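Local coordinates for flower-specific defensin (Nicotiana alata, PDB 4AAZ), which defends the plant as a secreted antimicrobial peptide that inhibits fungal pathogens and slows the growth of caterpillar pests, at residues A[10-15]-A[38-42]. Numbering follows the deposited sequence.
Sequences FPGICI and LRRCL. With PO4 (phosphate ion), chain F; EDO (1,2-ethanediol), chain D.
R39 adopts a left-handed backbone conformation (phi 57°, psi 53°), unusual for a residue with a side chain, and the turn it makes delivers a carbonyl to the loop opposite. The setting is the cysteine-stabilised alpha-beta fold of plant defensins, and the contact illustrates how such small proteins pack loops around disulfides instead of a large hydrophobic core. Loop 10-15, between strand 2-6 and helix 17-26, meets 38-42 where the latter enters strand 41-46. One hydrogen bond joins the two backbones, C14 N to R39 O at 2.9 Å and nearly straight (175°); the closest CA pair, C14 and R39, is 5.1 Å apart. G12, at phi 84° and psi -169°, bends the loop in a conformation where a CB would clash with the preceding carbonyl. Inside, both cysteines point their CB toward the partner segment with chi1 t, bringing C14 SG to 3.9 Å from C41 CB; their disulfides run to C34 and C20 respectively. F10, also t, lays its ring beside C41, CD2 lying 3.4 Å from C41 CB and the sulfur C41 SG 4.4 Å from the ring centroid in an oblique sulfur-aromatic contact, while the F10 side chain also touches P19 and A23 of helix 17-26. Outside, the R39 guanidinium reaches along the exposed isoleucines: I13 CD1 sits over one of its faces, 3.6 Å from R39 NH2, and I15 CD1 is 3.5 Å from R39 NH1. The CA-to-CB bond of R40 points away from 10-15; its NH1 forms a salt bridge with E6, and its guanidinium hydrogen-bonds a phosphate ion, probably from the crystallisation liquor, R40 NE lying 2.8 Å from phosphate O1.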
loop_
_atom_site.group_PDB
_atom_site.type_symbol
_atom_site.label_atom_id
_atom_site.label_comp_id
_atom_site.label_asym_id
_atom_site.label_seq_id
_atom_site.Cartn_x
_atom_site.Cartn_y
_atom_site.Cartn_z
ATOM N N PHE A 10 6.566 -0.048 -4.146
ATOM C CA PHE A 10 6.949 -1.011 -3.107
ATOM C C PHE A 10 7.523 -2.274 -3.734
ATOM O O PHE A 10 6.876 -2.875 -4.590
ATOM C CB PHE A 10 5.731 -1.398 -2.265
ATOM C CG PHE A 10 6.003 -2.437 -1.225
ATOM C CD1 PHE A 10 6.585 -2.102 -0.014
ATOM C CD2 PHE A 10 5.652 -3.750 -1.442
ATOM C CE1 PHE A 10 6.829 -3.060 0.938
ATOM C CE2 PHE A 10 5.882 -4.705 -0.504
ATOM C CZ PHE A 10 6.468 -4.373 0.702
ATOM N N PRO A 11 8.696 -2.727 -3.281
ATOM C CA PRO A 11 9.284 -3.933 -3.883
ATOM C C PRO A 11 8.903 -5.234 -3.183
ATOM O O PRO A 11 8.968 -5.305 -1.947
ATOM C CB PRO A 11 10.806 -3.726 -3.714
ATOM C CG PRO A 11 10.976 -2.402 -3.078
ATOM C CD PRO A 11 9.657 -1.996 -2.464
ATOM N N GLY A 12 8.510 -6.249 -3.937
ATOM C CA GLY A 12 8.340 -7.568 -3.378
ATOM C C GLY A 12 6.994 -7.828 -2.717
ATOM O O GLY A 12 6.067 -7.045 -2.832
ATOM N N ILE A 13 6.894 -8.942 -2.007
ATOM C CA ILE A 13 5.643 -9.261 -1.332
ATOM C C ILE A 13 5.502 -8.481 -0.034
ATOM O O ILE A 13 6.476 -8.121 0.638
ATOM C CB ILE A 13 5.411 -10.747 -1.070
ATOM C CG1 ILE A 13 6.466 -11.304 -0.155
ATOM C CG2 ILE A 13 5.310 -11.521 -2.381
ATOM C CD1 ILE A 13 6.097 -12.714 0.374
ATOM N N CYS A 14 4.258 -8.166 0.278
ATOM C CA CYS A 14 3.911 -7.349 1.429
ATOM C C CYS A 14 3.652 -8.278 2.607
ATOM O O CYS A 14 2.678 -9.050 2.602
ATOM C CB CYS A 14 2.676 -6.522 1.103
ATOM S SG CYS A 14 2.405 -5.143 2.237
ATOM N N ILE A 15 4.515 -8.201 3.613
ATOM C CA ILE A 15 4.359 -8.996 4.835
ATOM C C ILE A 15 4.146 -8.094 6.034
ATOM O O ILE A 15 3.237 -8.331 6.824
ATOM C CB ILE A 15 5.570 -9.930 5.084
ATOM C CG1 ILE A 15 5.697 -10.936 3.929
ATOM C CG2 ILE A 15 5.455 -10.642 6.420
ATOM C CD1 ILE A 15 4.505 -11.883 3.764
ATOM N N LEU A 38 -2.721 -12.542 -2.272
ATOM C CA LEU A 38 -1.666 -12.223 -3.214
ATOM C C LEU A 38 -0.533 -11.438 -2.524
ATOM O O LEU A 38 0.548 -11.272 -3.089
ATOM C CB LEU A 38 -2.199 -11.453 -4.429
ATOM C CG LEU A 38 -3.047 -12.289 -5.401
ATOM C CD1 LEU A 38 -3.863 -11.383 -6.346
ATOM C CD2 LEU A 38 -2.186 -13.272 -6.200
ATOM N N ARG A 39 -0.770 -10.962 -1.300
ATOM C CA ARG A 39 0.270 -10.314 -0.470
ATOM C C ARG A 39 0.869 -9.119 -1.217
ATOM O O ARG A 39 2.075 -8.984 -1.386
ATOM C CB ARG A 39 1.304 -11.325 0.012
ATOM C CG ARG A 39 0.597 -12.473 0.724
ATOM C CD ARG A 39 1.474 -13.209 1.672
ATOM N NE ARG A 39 2.381 -14.073 0.947
ATOM C CZ ARG A 39 3.235 -14.903 1.536
ATOM N NH1 ARG A 39 3.264 -14.978 2.855
ATOM N NH2 ARG A 39 4.045 -15.654 0.801
ATOM N N ARG A 40 -0.030 -8.254 -1.645
ATOM C CA ARG A 40 0.310 -7.018 -2.319
ATOM C C ARG A 40 0.286 -5.839 -1.341
ATOM O O ARG A 40 -0.471 -5.841 -0.366
ATOM C CB ARG A 40 -0.703 -6.771 -3.434
ATOM C CG ARG A 40 -0.774 -7.931 -4.430
ATOM C CD ARG A 40 -1.656 -7.626 -5.610
ATOM N NE ARG A 40 -3.054 -7.573 -5.224
ATOM C CZ ARG A 40 -3.962 -6.818 -5.809
ATOM N NH1 ARG A 40 -3.630 -5.979 -6.787
ATOM N NH2 ARG A 40 -5.224 -6.912 -5.432
ATOM N N CYS A 41 1.109 -4.824 -1.613
ATOM C CA CYS A 41 1.008 -3.564 -0.893
ATOM C C CYS A 41 -0.061 -2.710 -1.548
ATOM O O CYS A 41 0.117 -2.275 -2.708
ATOM C CB CYS A 41 2.358 -2.877 -0.925
ATOM S SG CYS A 41 2.370 -1.220 -0.208
ATOM N N LEU A 42 -1.173 -2.523 -0.840
ATOM C CA LEU A 42 -2.283 -1.735 -1.344
ATOM C C LEU A 42 -2.305 -0.399 -0.649
ATOM O O LEU A 42 -2.410 -0.318 0.585
ATOM C CB LEU A 42 -3.609 -2.466 -1.148
ATOM C CG LEU A 42 -3.695 -3.845 -1.802
ATOM C CD1 LEU A 42 -5.071 -4.496 -1.477
ATOM C CD2 LEU A 42 -3.481 -3.749 -3.293
HETATM P P PO4 F . -5.502 -9.738 -2.972
HETATM O O1 PO4 F . -4.219 -8.993 -3.121
HETATM O O2 PO4 F . -6.331 -9.215 -1.821
HETATM O O3 PO4 F . -6.304 -9.420 -4.206
HETATM O O4 PO4 F . -5.228 -11.166 -2.797
HETATM C C1 EDO D . 1.401 -14.627 -2.929
HETATM O O1 EDO D . 2.437 -14.571 -1.948
HETATM C C2 EDO D . 1.903 -13.897 -4.160
HETATM O O2 EDO D . 3.176 -14.473 -4.512
#